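Local coordinates for PUM-HD domain-containing protein (Caenorhabditis elegans, PDB 7CGF) that probably binds the 3' untranslated regions of mRNAs through its Pumilio repeats, and forms a complex with a PBE RNA element, at residues R101-D104 with A105-R109; I136-L139 with S140-H144; E164-S167 with P168-Q172; K211-I214 with G215-K219. The protein carries 2 engineered substitutions. All coordinates share one frame; numbering follows the deposited sequence.

Overall arrangement
Contact 4 lies in helix 207-219, contacts 1 and 2 at the C-terminal ends of helices 99-106 and 132-142 and beyond, and contact 3 in the bend from helix 155-165 to helix 172-178. All are partly buried, aliphatic side chains turned into the repeat array and polar ones at its surface. Contacts 1 and 2 touch through Asp104, Lys137 and Gln141, and contact 2 meets contact 3 where Ile136 and Leu139 pack on Tyr170 and Val166. Contact 4 stands apart, about 7 Å from contact 3 between nearest atoms. Backbone bonding is regular in contact 4 but largely weak in contact 1, with one water bridge. Contact 3 lies nearest the RNA, about 5 Å between nearest atoms.

Contact 1: residues R101-D104 with A105-R109; sequences RLVD and AIIDR
Ile107 sets CG1 anti to its own N (chi1 -169°), and the bend at chi2 (60°) leaves CD1 4.3 Å from Val103 CG1. Its other branch, CG2, then lies 3.6 Å from Asp104 O. Ile106 has a rarer setting: CG1 sits between the backbone N and the carbonyl carbon (chi1 65°), so that this methylene rests 3.5 Å from Val103 O and equally near Leu102 O. Ala105 brings its methyl carbon to the same carbonyl row, with CB 3.5 Å from Leu102 O.

The backbone under these side chains belongs to helix 99-106 of the Pumilio homology domain, an all-helical solenoid of repeats, and it spans the predicted boundary between two of them. Its bonding is uneven. Ala105 N gives weak bonds to both Arg101 O and Leu102 O, and Ile106 N makes a better one to Val103 O, 3.1 Å, reaching it from above the carbonyl plane. At the next carbonyl, a water stands in for the i-to-i+4 bond: it donates to Asp104 O at 2.8 Å and accepts from Asp108 N at 3.0 Å. Arg109, the N-cap of helix 110-113, bonds its N to Ile106 O.

Inward, Leu102 packs on Phe90 and Phe91, while Ile106 packs on Ala74 and Val78 of helix 74-78. The charged ends look to neighbouring helices: Arg101 forms a salt bridge with Asp68, and Asp104 pairs with Lys137 of helix 132-142, modelled so close that the exact geometry of this salt bridge is doubtful.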
loop_
_atom_site.group_PDB
_atom_site.type_symbol
_atom_site.label_atom_id
_atom_site.label_comp_id
_atom_site.label_asym_id
_atom_site.label_seq_id
_atom_site.Cartn_x
_atom_site.Cartn_y
_atom_site.Cartn_z
ATOM N N ARG A 101 9.187 26.358 9.523
ATOM C CA ARG A 101 10.047 27.071 8.587
ATOM C C ARG A 101 10.417 26.194 7.401
ATOM O O ARG A 101 10.518 26.684 6.269
ATOM C CB ARG A 101 11.316 27.567 9.282
ATOM C CG ARG A 101 11.102 28.758 10.198
ATOM C CD ARG A 101 12.416 29.131 10.891
ATOM N NE ARG A 101 13.458 29.476 9.924
ATOM C CZ ARG A 101 14.744 29.623 10.234
ATOM N NH1 ARG A 101 15.629 29.933 9.290
ATOM N NH2 ARG A 101 15.146 29.444 11.489
ATOM N N LEU A 102 10.611 24.894 7.636
ATOM C CA LEU A 102 11.003 24.011 6.542
ATOM C C LEU A 102 9.828 23.745 5.601
ATOM O O LEU A 102 10.007 23.705 4.380
ATOM C CB LEU A 102 11.579 22.706 7.106
ATOM C CG LEU A 102 12.220 21.768 6.084
ATOM C CD1 LEU A 102 13.255 22.505 5.262
ATOM C CD2 LEU A 102 12.810 20.545 6.764
ATOM N N VAL A 103 8.619 23.567 6.146
ATOM C CA VAL A 103 7.439 23.484 5.284
ATOM C C VAL A 103 7.296 24.756 4.452
ATOM O O VAL A 103 7.035 24.694 3.245
ATOM C CB VAL A 103 6.171 23.202 6.112
ATOM C CG1 VAL A 103 4.925 23.340 5.217
ATOM C CG2 VAL A 103 6.218 21.818 6.721
ATOM N N ASP A 104 7.505 25.932 5.069
ATOM C CA ASP A 104 7.423 27.182 4.306
ATOM C C ASP A 104 8.406 27.195 3.144
ATOM O O ASP A 104 8.126 27.792 2.094
ATOM C CB ASP A 104 7.714 28.393 5.200
ATOM C CG ASP A 104 6.530 28.816 6.051
ATOM O OD1 ASP A 104 5.366 28.562 5.678
ATOM O OD2 ASP A 104 6.780 29.441 7.107
ATOM N N ALA A 105 9.577 26.581 3.327
ATOM C CA ALA A 105 10.620 26.606 2.315
ATOM C C ALA A 105 10.301 25.727 1.121
ATOM O O ALA A 105 10.844 25.958 0.035
ATOM C CB ALA A 105 11.951 26.159 2.918
ATOM N N ILE A 106 9.453 24.718 1.290
ATOM C CA ILE A 106 9.159 23.788 0.202
ATOM C C ILE A 106 7.734 23.876 -0.284
ATOM O O ILE A 106 7.412 23.229 -1.290
ATOM C CB ILE A 106 9.463 22.327 0.599
ATOM C CG1 ILE A 106 8.525 21.888 1.731
ATOM C CG2 ILE A 106 10.950 22.160 0.942
ATOM C CD1 ILE A 106 8.593 20.392 2.082
ATOM N N ILE A 107 6.869 24.647 0.381
ATOM C CA ILE A 107 5.434 24.480 0.159
ATOM C C ILE A 107 5.059 24.852 -1.270
ATOM O O ILE A 107 4.215 24.192 -1.894
ATOM C CB ILE A 107 4.625 25.278 1.200
ATOM C CG1 ILE A 107 3.144 24.888 1.128
ATOM C CG2 ILE A 107 4.792 26.785 1.027
ATOM C CD1 ILE A 107 2.879 23.414 1.409
ATOM N N ASP A 108 5.689 25.892 -1.827
ATOM C CA ASP A 108 5.243 26.398 -3.123
ATOM C C ASP A 108 5.472 25.405 -4.255
ATOM O O ASP A 108 4.762 25.468 -5.266
ATOM C CB ASP A 108 5.938 27.722 -3.454
ATOM C CG ASP A 108 5.518 28.862 -2.534
ATOM O OD1 ASP A 108 4.464 28.762 -1.873
ATOM O OD2 ASP A 108 6.253 29.873 -2.482
ATOM N N ARG A 109 6.423 24.481 -4.111
ATOM C CA ARG A 109 6.704 23.496 -5.149
ATOM C C ARG A 109 6.314 22.079 -4.754
ATOM O O ARG A 109 6.718 21.127 -5.437
ATOM C CB ARG A 109 8.183 23.540 -5.531
ATOM C CG ARG A 109 8.575 24.851 -6.190
ATOM C CD ARG A 109 9.852 24.737 -6.990
ATOM N NE ARG A 109 10.126 25.995 -7.677
ATOM C CZ ARG A 109 11.213 26.254 -8.399
ATOM N NH1 ARG A 109 12.163 25.335 -8.549
ATOM N NH2 ARG A 109 11.346 27.441 -8.978
HETATM O O HOH W 1 7.951 27.563 -0.738
#

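Contact 2: residues I136-L139 with S140-H144; sequences IKIL and SQIRH
Residues 136-139 continue without a break into 140-142 on helix 132-142, one of the helices stacked side by side in the Pumilio-repeat solenoid, with 143-144 following. Ser140 N bonds to Ile136 O at 2.9 Å, and Arg143 N to Leu139 O at the same length, nearly in line with that carbonyl. Ile138 O takes two donors: Ile142 N lies in its carbonyl plane at 3.2 Å with a fairly straight bond (164°), while Gln141 N comes from above that plane at 3.0 Å.

Ser140 adds a bond of its own. With OG turned back between the backbone N and the carbonyl carbon (chi1 82°), the hydroxyl donates to Lys137 O at 2.7 Å. That carbonyl gets only a weak bond from Ser140 N, and Gln141 N stands 3.7 Å from Lys137 O. An alanine at Ser140 would remove the hydroxyl and is likely to leave Lys137 O with little more than that weak bond among the atoms of this turn.

On the buried side, Leu139 CD2 lies 4.4 Å from Ile142 CB, and Ile138 packs its CG2 loosely against Ile142 CG1. Leu139 also meets Ala162 and Phe173, and Ile142 meets Val158, which joins this helix to the next ones along the array. Gln141 reaches back to the 101-109 turn, where its NE2 probably bonds to Ile107 O. At the exposed end, Ser140 O stands 3.5 Å above one face of the His144 ring, offset toward its rim.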
loop_
_atom_site.group_PDB
_atom_site.type_symbol
_atom_site.label_atom_id
_atom_site.label_comp_id
_atom_site.label_asym_id
_atom_site.label_seq_id
_atom_site.Cartn_x
_atom_site.Cartn_y
_atom_site.Cartn_z
ATOM N N ILE A 136 -1.967 19.519 6.953
ATOM C CA ILE A 136 -3.040 20.097 6.149
ATOM C C ILE A 136 -2.482 21.093 5.143
ATOM O O ILE A 136 -2.955 21.185 4.001
ATOM C CB ILE A 136 -4.088 20.751 7.072
ATOM C CG1 ILE A 136 -4.799 19.693 7.907
ATOM C CG2 ILE A 136 -5.090 21.546 6.264
ATOM C CD1 ILE A 136 -5.670 20.283 9.009
ATOM N N LYS A 137 -1.459 21.855 5.544
ATOM C CA LYS A 137 -0.840 22.811 4.637
ATOM C C LYS A 137 -0.218 22.106 3.436
ATOM O O LYS A 137 -0.385 22.543 2.291
ATOM C CB LYS A 137 0.201 23.636 5.405
ATOM C CG LYS A 137 0.765 24.804 4.628
ATOM C CD LYS A 137 1.635 25.715 5.499
ATOM C CE LYS A 137 2.357 26.728 4.622
ATOM N NZ LYS A 137 3.261 27.629 5.383
ATOM N N ILE A 138 0.483 20.996 3.675
ATOM C CA ILE A 138 1.048 20.218 2.570
ATOM C C ILE A 138 -0.060 19.671 1.675
ATOM O O ILE A 138 0.023 19.746 0.441
ATOM C CB ILE A 138 1.949 19.094 3.113
ATOM C CG1 ILE A 138 3.206 19.709 3.731
ATOM C CG2 ILE A 138 2.313 18.104 2.003
ATOM C CD1 ILE A 138 4.172 18.669 4.263
ATOM N N LEU A 139 -1.107 19.101 2.277
ATOM C CA LEU A 139 -2.185 18.520 1.481
ATOM C C LEU A 139 -2.894 19.574 0.646
ATOM O O LEU A 139 -3.374 19.274 -0.455
ATOM C CB LEU A 139 -3.194 17.813 2.384
ATOM C CG LEU A 139 -2.701 16.536 3.055
ATOM C CD1 LEU A 139 -3.822 15.856 3.832
ATOM C CD2 LEU A 139 -2.119 15.617 2.007
ATOM N N SER A 140 -2.963 20.812 1.144
ATOM C CA SER A 140 -3.615 21.882 0.393
ATOM C C SER A 140 -2.940 22.117 -0.955
ATOM O O SER A 140 -3.585 22.579 -1.904
ATOM C CB SER A 140 -3.639 23.165 1.229
ATOM O OG SER A 140 -2.396 23.851 1.132
ATOM N N GLN A 141 -1.652 21.786 -1.065
ATOM C CA GLN A 141 -0.949 21.840 -2.342
ATOM C C GLN A 141 -1.154 20.567 -3.153
ATOM O O GLN A 141 -1.321 20.627 -4.378
ATOM C CB GLN A 141 0.540 22.080 -2.097
ATOM C CG GLN A 141 0.850 23.518 -1.739
ATOM C CD GLN A 141 0.841 24.406 -2.970
ATOM O OE1 GLN A 141 -0.198 24.634 -3.577
ATOM N NE2 GLN A 141 2.018 24.896 -3.358
ATOM N N ILE A 142 -1.132 19.407 -2.490
ATOM C CA ILE A 142 -1.427 18.140 -3.157
ATOM C C ILE A 142 -2.789 18.199 -3.838
ATOM O O ILE A 142 -2.998 17.563 -4.883
ATOM C CB ILE A 142 -1.328 16.980 -2.136
ATOM C CG1 ILE A 142 0.124 16.821 -1.658
ATOM C CG2 ILE A 142 -1.827 15.672 -2.719
ATOM C CD1 ILE A 142 1.087 16.414 -2.740
ATOM N N ARG A 143 -3.711 18.993 -3.278
ATOM C CA ARG A 143 -5.049 19.176 -3.842
ATOM C C ARG A 143 -4.995 19.515 -5.327
ATOM O O ARG A 143 -5.835 19.056 -6.115
ATOM C CB ARG A 143 -5.760 20.299 -3.082
ATOM C CG ARG A 143 -7.036 19.918 -2.384
ATOM C CD ARG A 143 -7.597 21.114 -1.622
ATOM N NE ARG A 143 -7.936 20.736 -0.252
ATOM C CZ ARG A 143 -9.120 20.251 0.107
ATOM N NH1 ARG A 143 -9.347 19.912 1.374
ATOM N NH2 ARG A 143 -10.073 20.111 -0.806
ATOM N N HIS A 144 -4.006 20.315 -5.725
ATOM C CA HIS A 144 -3.939 20.828 -7.087
ATOM C C HIS A 144 -3.554 19.774 -8.110
ATOM O O HIS A 144 -3.766 19.999 -9.310
ATOM C CB HIS A 144 -2.946 21.990 -7.158
ATOM C CG HIS A 144 -3.286 23.109 -6.238
ATOM N ND1 HIS A 144 -2.375 23.670 -5.370
ATOM C CD2 HIS A 144 -4.456 23.758 -6.029
ATOM C CE1 HIS A 144 -2.963 24.627 -4.677
ATOM N NE2 HIS A 144 -4.228 24.694 -5.051
HETATM O O HOH W 2 -5.957 20.723 2.500
#

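Contact 3: residues E164-S167 with P168-Q172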
loop_
_atom_site.group_PDB
_atom_site.type_symbol
_atom_site.label_atom_id
_atom_site.label_comp_id
_atom_site.label_asym_id
_atom_site.label_seq_id
_atom_site.Cartn_x
_atom_site.Cartn_y
_atom_site.Cartn_z
ATOM N N GLU A 164 -2.647 7.465 5.595
ATOM C CA GLU A 164 -2.227 6.750 6.794
ATOM C C GLU A 164 -2.141 7.665 8.016
ATOM O O GLU A 164 -2.466 7.239 9.131
ATOM C CB GLU A 164 -0.871 6.091 6.540
ATOM C CG GLU A 164 -0.935 4.901 5.603
ATOM C CD GLU A 164 0.441 4.514 5.069
ATOM O OE1 GLU A 164 1.448 5.159 5.463
ATOM O OE2 GLU A 164 0.501 3.576 4.247
ATOM N N LYS A 165 -1.703 8.916 7.834
ATOM C CA LYS A 165 -1.228 9.742 8.946
ATOM C C LYS A 165 -2.093 10.956 9.246
ATOM O O LYS A 165 -1.830 11.650 10.235
ATOM C CB LYS A 165 0.205 10.233 8.670
ATOM C CG LYS A 165 1.211 9.139 8.502
ATOM C CD LYS A 165 1.402 8.337 9.768
ATOM C CE LYS A 165 1.910 9.212 10.908
ATOM N NZ LYS A 165 2.555 8.384 11.972
ATOM N N VAL A 166 -3.094 11.252 8.430
ATOM C CA VAL A 166 -3.911 12.446 8.608
ATOM C C VAL A 166 -5.339 12.022 8.926
ATOM O O VAL A 166 -5.852 11.046 8.363
ATOM C CB VAL A 166 -3.865 13.343 7.359
ATOM C CG1 VAL A 166 -4.645 14.618 7.582
ATOM C CG2 VAL A 166 -2.411 13.661 6.993
ATOM N N SER A 167 -5.979 12.747 9.841
ATOM C CA SER A 167 -7.337 12.387 10.226
ATOM C C SER A 167 -8.247 12.325 9.004
ATOM O O SER A 167 -8.148 13.173 8.109
ATOM C CB SER A 167 -7.897 13.390 11.231
ATOM O OG SER A 167 -7.066 13.428 12.372
ATOM N N PRO A 168 -9.166 11.360 8.961
ATOM C CA PRO A 168 -10.006 11.147 7.760
ATOM C C PRO A 168 -10.695 12.386 7.212
ATOM O O PRO A 168 -10.775 12.547 5.986
ATOM C CB PRO A 168 -11.034 10.123 8.256
ATOM C CG PRO A 168 -10.306 9.359 9.304
ATOM C CD PRO A 168 -9.368 10.312 9.975
ATOM N N GLN A 169 -11.199 13.275 8.071
ATOM C CA GLN A 169 -11.915 14.432 7.548
ATOM C C GLN A 169 -11.038 15.280 6.639
ATOM O O GLN A 169 -11.560 15.962 5.752
ATOM C CB GLN A 169 -12.467 15.286 8.694
ATOM C CG GLN A 169 -11.404 15.970 9.530
ATOM C CD GLN A 169 -11.992 16.891 10.583
ATOM O OE1 GLN A 169 -11.938 16.596 11.775
ATOM N NE2 GLN A 169 -12.548 18.015 10.148
ATOM N N TYR A 170 -9.718 15.234 6.814
ATOM C CA TYR A 170 -8.819 16.062 6.024
ATOM C C TYR A 170 -8.312 15.369 4.762
ATOM O O TYR A 170 -7.542 15.979 4.014
ATOM C CB TYR A 170 -7.634 16.532 6.886
ATOM C CG TYR A 170 -8.085 17.296 8.112
ATOM C CD1 TYR A 170 -8.738 18.517 7.986
ATOM C CD2 TYR A 170 -7.879 16.788 9.392
ATOM C CE1 TYR A 170 -9.168 19.221 9.104
ATOM C CE2 TYR A 170 -8.307 17.483 10.518
ATOM C CZ TYR A 170 -8.947 18.696 10.363
ATOM O OH TYR A 170 -9.374 19.387 11.474
ATOM N N VAL A 171 -8.724 14.128 4.497
ATOM C CA VAL A 171 -8.458 13.503 3.203
ATOM C C VAL A 171 -9.737 13.300 2.413
ATOM O O VAL A 171 -9.746 12.542 1.440
ATOM C CB VAL A 171 -7.690 12.178 3.345
ATOM C CG1 VAL A 171 -6.319 12.433 3.974
ATOM C CG2 VAL A 171 -8.487 11.158 4.161
ATOM N N GLN A 172 -10.836 13.940 2.829
ATOM C CA GLN A 172 -12.060 13.873 2.034
ATOM C C GLN A 172 -11.811 14.268 0.579
ATOM O O GLN A 172 -12.408 13.677 -0.327
ATOM C CB GLN A 172 -13.137 14.770 2.654
ATOM C CG GLN A 172 -14.491 14.633 1.972
ATOM C CD GLN A 172 -15.070 13.251 2.102
ATOM O OE1 GLN A 172 -15.100 12.663 3.186
ATOM N NE2 GLN A 172 -15.545 12.711 0.988
#
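A single backbone hydrogen bond joins 164-167 to 168-172: Tyr170 N donates to Ser167 O at 2.9 Å, fairly straight (154°) but tilted from the carbonyl plane. The next bond has the same three-residue spacing, Val171 N to Pro168 O at 3.0 Å, and together they wind the short 3-10 turn between helix 155-165 and helix 172-178 within a predicted Pumilio repeat. Pro168, with no N-H to offer, suits the first place of that turn, since its ring fixes phi where the chain leaves the extended Val166 and Ser167.

The apolar contacts gather on Val166 and Tyr170. Val166 places CG1 anti to its N (chi1 -177°), bringing it 3.6 Å from Tyr170 CB, with the two side chains crossing at about a right angle. Behind it, Val166 CB lies 4.3 Å from Val171 CG1. Ser167 joins through its methylene, CB standing 3.9 Å from Tyr170 CD2, and the aliphatic CG of Gln169 rests over the centre of the Tyr170 ring, 3.5 Å above its plane.

Polar atoms bond to other helices. Ser167 OG bonds to Glu132 OE2 at the start of helix 132-142, and Gln209 NE2 of helix 207-219 is shared by Pro168 O and Gln172 OE1.

The turn thus holds its shape by backbone bonds and aliphatic packing, while its side-chain hydroxyl and its Pro168 carbonyl tie it to helices 132-142 and 207-219, close to but not touching the RNA.

Contact 4: residues K211-I214 with G215-K219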
loop_
_atom_site.group_PDB
_atom_site.type_symbol
_atom_site.label_atom_id
_atom_site.label_comp_id
_atom_site.label_asym_id
_atom_site.label_seq_id
_atom_site.Cartn_x
_atom_site.Cartn_y
_atom_site.Cartn_z
ATOM N N LYS A 211 -18.155 3.929 2.146
ATOM C CA LYS A 211 -19.376 3.376 1.558
ATOM C C LYS A 211 -19.532 3.701 0.073
ATOM O O LYS A 211 -19.714 2.767 -0.725
ATOM C CB LYS A 211 -20.599 3.850 2.360
ATOM C CG LYS A 211 -21.878 3.157 1.915
ATOM C CD LYS A 211 -23.098 3.571 2.747
ATOM C CE LYS A 211 -24.306 2.712 2.365
ATOM N NZ LYS A 211 -25.541 3.039 3.147
ATOM N N PRO A 212 -19.437 4.957 -0.376
ATOM C CA PRO A 212 -19.546 5.200 -1.823
ATOM C C PRO A 212 -18.374 4.649 -2.624
ATOM O O PRO A 212 -18.547 4.325 -3.802
ATOM C CB PRO A 212 -19.631 6.726 -1.922
ATOM C CG PRO A 212 -19.012 7.227 -0.653
ATOM C CD PRO A 212 -19.318 6.211 0.393
ATOM N N VAL A 213 -17.179 4.577 -2.038
ATOM C CA VAL A 213 -16.045 3.971 -2.740
ATOM C C VAL A 213 -16.331 2.499 -3.005
ATOM O O VAL A 213 -16.185 1.998 -4.129
ATOM C CB VAL A 213 -14.753 4.162 -1.921
ATOM C CG1 VAL A 213 -13.601 3.335 -2.509
ATOM C CG2 VAL A 213 -14.373 5.638 -1.862
ATOM N N ILE A 214 -16.761 1.789 -1.965
ATOM C CA ILE A 214 -17.119 0.384 -2.118
ATOM C C ILE A 214 -18.270 0.236 -3.101
ATOM O O ILE A 214 -18.316 -0.717 -3.889
ATOM C CB ILE A 214 -17.435 -0.213 -0.737
ATOM C CG1 ILE A 214 -16.128 -0.291 0.069
ATOM C CG2 ILE A 214 -18.094 -1.611 -0.861
ATOM C CD1 ILE A 214 -16.315 -0.527 1.574
ATOM N N GLY A 215 -19.210 1.183 -3.090
ATOM C CA GLY A 215 -20.329 1.094 -4.018
ATOM C C GLY A 215 -19.896 1.142 -5.471
ATOM O O GLY A 215 -20.450 0.435 -6.318
ATOM N N GLN A 216 -18.875 1.955 -5.774
ATOM C CA GLN A 216 -18.334 1.994 -7.130
ATOM C C GLN A 216 -17.664 0.676 -7.488
ATOM O O GLN A 216 -17.822 0.176 -8.606
ATOM C CB GLN A 216 -17.312 3.132 -7.285
ATOM C CG GLN A 216 -17.832 4.509 -7.704
ATOM C CD GLN A 216 -19.082 4.468 -8.564
ATOM O OE1 GLN A 216 -20.172 4.460 -8.027
ATOM N NE2 GLN A 216 -18.934 4.459 -9.891
ATOM N N ILE A 217 -16.893 0.110 -6.558
ATOM C CA ILE A 217 -16.247 -1.180 -6.817
ATOM C C ILE A 217 -17.289 -2.244 -7.149
ATOM O O ILE A 217 -17.109 -3.037 -8.080
ATOM C CB ILE A 217 -15.371 -1.584 -5.616
ATOM C CG1 ILE A 217 -14.211 -0.592 -5.446
ATOM C CG2 ILE A 217 -14.839 -3.010 -5.805
ATOM C CD1 ILE A 217 -13.540 -0.627 -4.087
ATOM N N HIS A 218 -18.398 -2.272 -6.401
ATOM C CA HIS A 218 -19.445 -3.263 -6.654
ATOM C C HIS A 218 -19.992 -3.162 -8.078
ATOM O O HIS A 218 -20.331 -4.182 -8.690
ATOM C CB HIS A 218 -20.585 -3.103 -5.640
ATOM C CG HIS A 218 -20.362 -3.817 -4.338
ATOM N ND1 HIS A 218 -20.548 -3.200 -3.118
ATOM C CD2 HIS A 218 -20.010 -5.099 -4.061
ATOM C CE1 HIS A 218 -20.302 -4.062 -2.147
ATOM N NE2 HIS A 218 -19.974 -5.221 -2.692
ATOM N N LYS A 219 -20.099 -1.942 -8.624
ATOM C CA LYS A 219 -20.711 -1.780 -9.941
ATOM C C LYS A 219 -19.932 -2.493 -11.035
ATOM O O LYS A 219 -20.530 -2.958 -12.013
ATOM C CB LYS A 219 -20.857 -0.293 -10.277
ATOM C CG LYS A 219 -21.845 0.438 -9.340
ATOM C CD LYS A 219 -21.868 1.944 -9.631
ATOM C CE LYS A 219 -22.750 2.692 -8.619
ATOM N NZ LYS A 219 -22.768 4.183 -8.836
HETATM O O HOH W 3 -20.646 5.109 -5.454
#
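Four successive i-to-i+4 bonds carry 211-214 into 215-219 along helix 207-219, from Gly215 N to Lys211 O at 2.9 Å through to His218 N to Ile214 O at 3.0 Å; the helix is kinked within 211-214, at Pro212, whose N has no hydrogen to give to the turn before.

On the buried side, Val213 CG1 lies 4.3 Å from Ile217 CD1. Ile214 holds CG2 anti to its N, which sets this methyl beside the imidazole one turn on, Ile214 CG2 to His218 CE1 being 3.5 Å; the two side chains point the same way, although His218 has a second conformer to which this need not apply.

The polar side centres on Gln216. Its OE1 accepts from Lys219 NZ at 2.7 Å, in the amide plane and on a lone pair, and from a water at 2.7 Å that also donates to Pro212 O at 2.8 Å. NE2 bonds to Ser182 O outside the turn. A leucine in place of Gln216 would probably leave the Lys219 ammonium and the bridging water without this acceptor, and Ser182 O without its amide donor.

With His218 at the margin against helix 243-255, the buried Val213, Ile214 and Ile217 pack on Ile185, Val233 and Val237, the helix-on-helix stacking by which a Pumilio-repeat solenoid builds its continuous core.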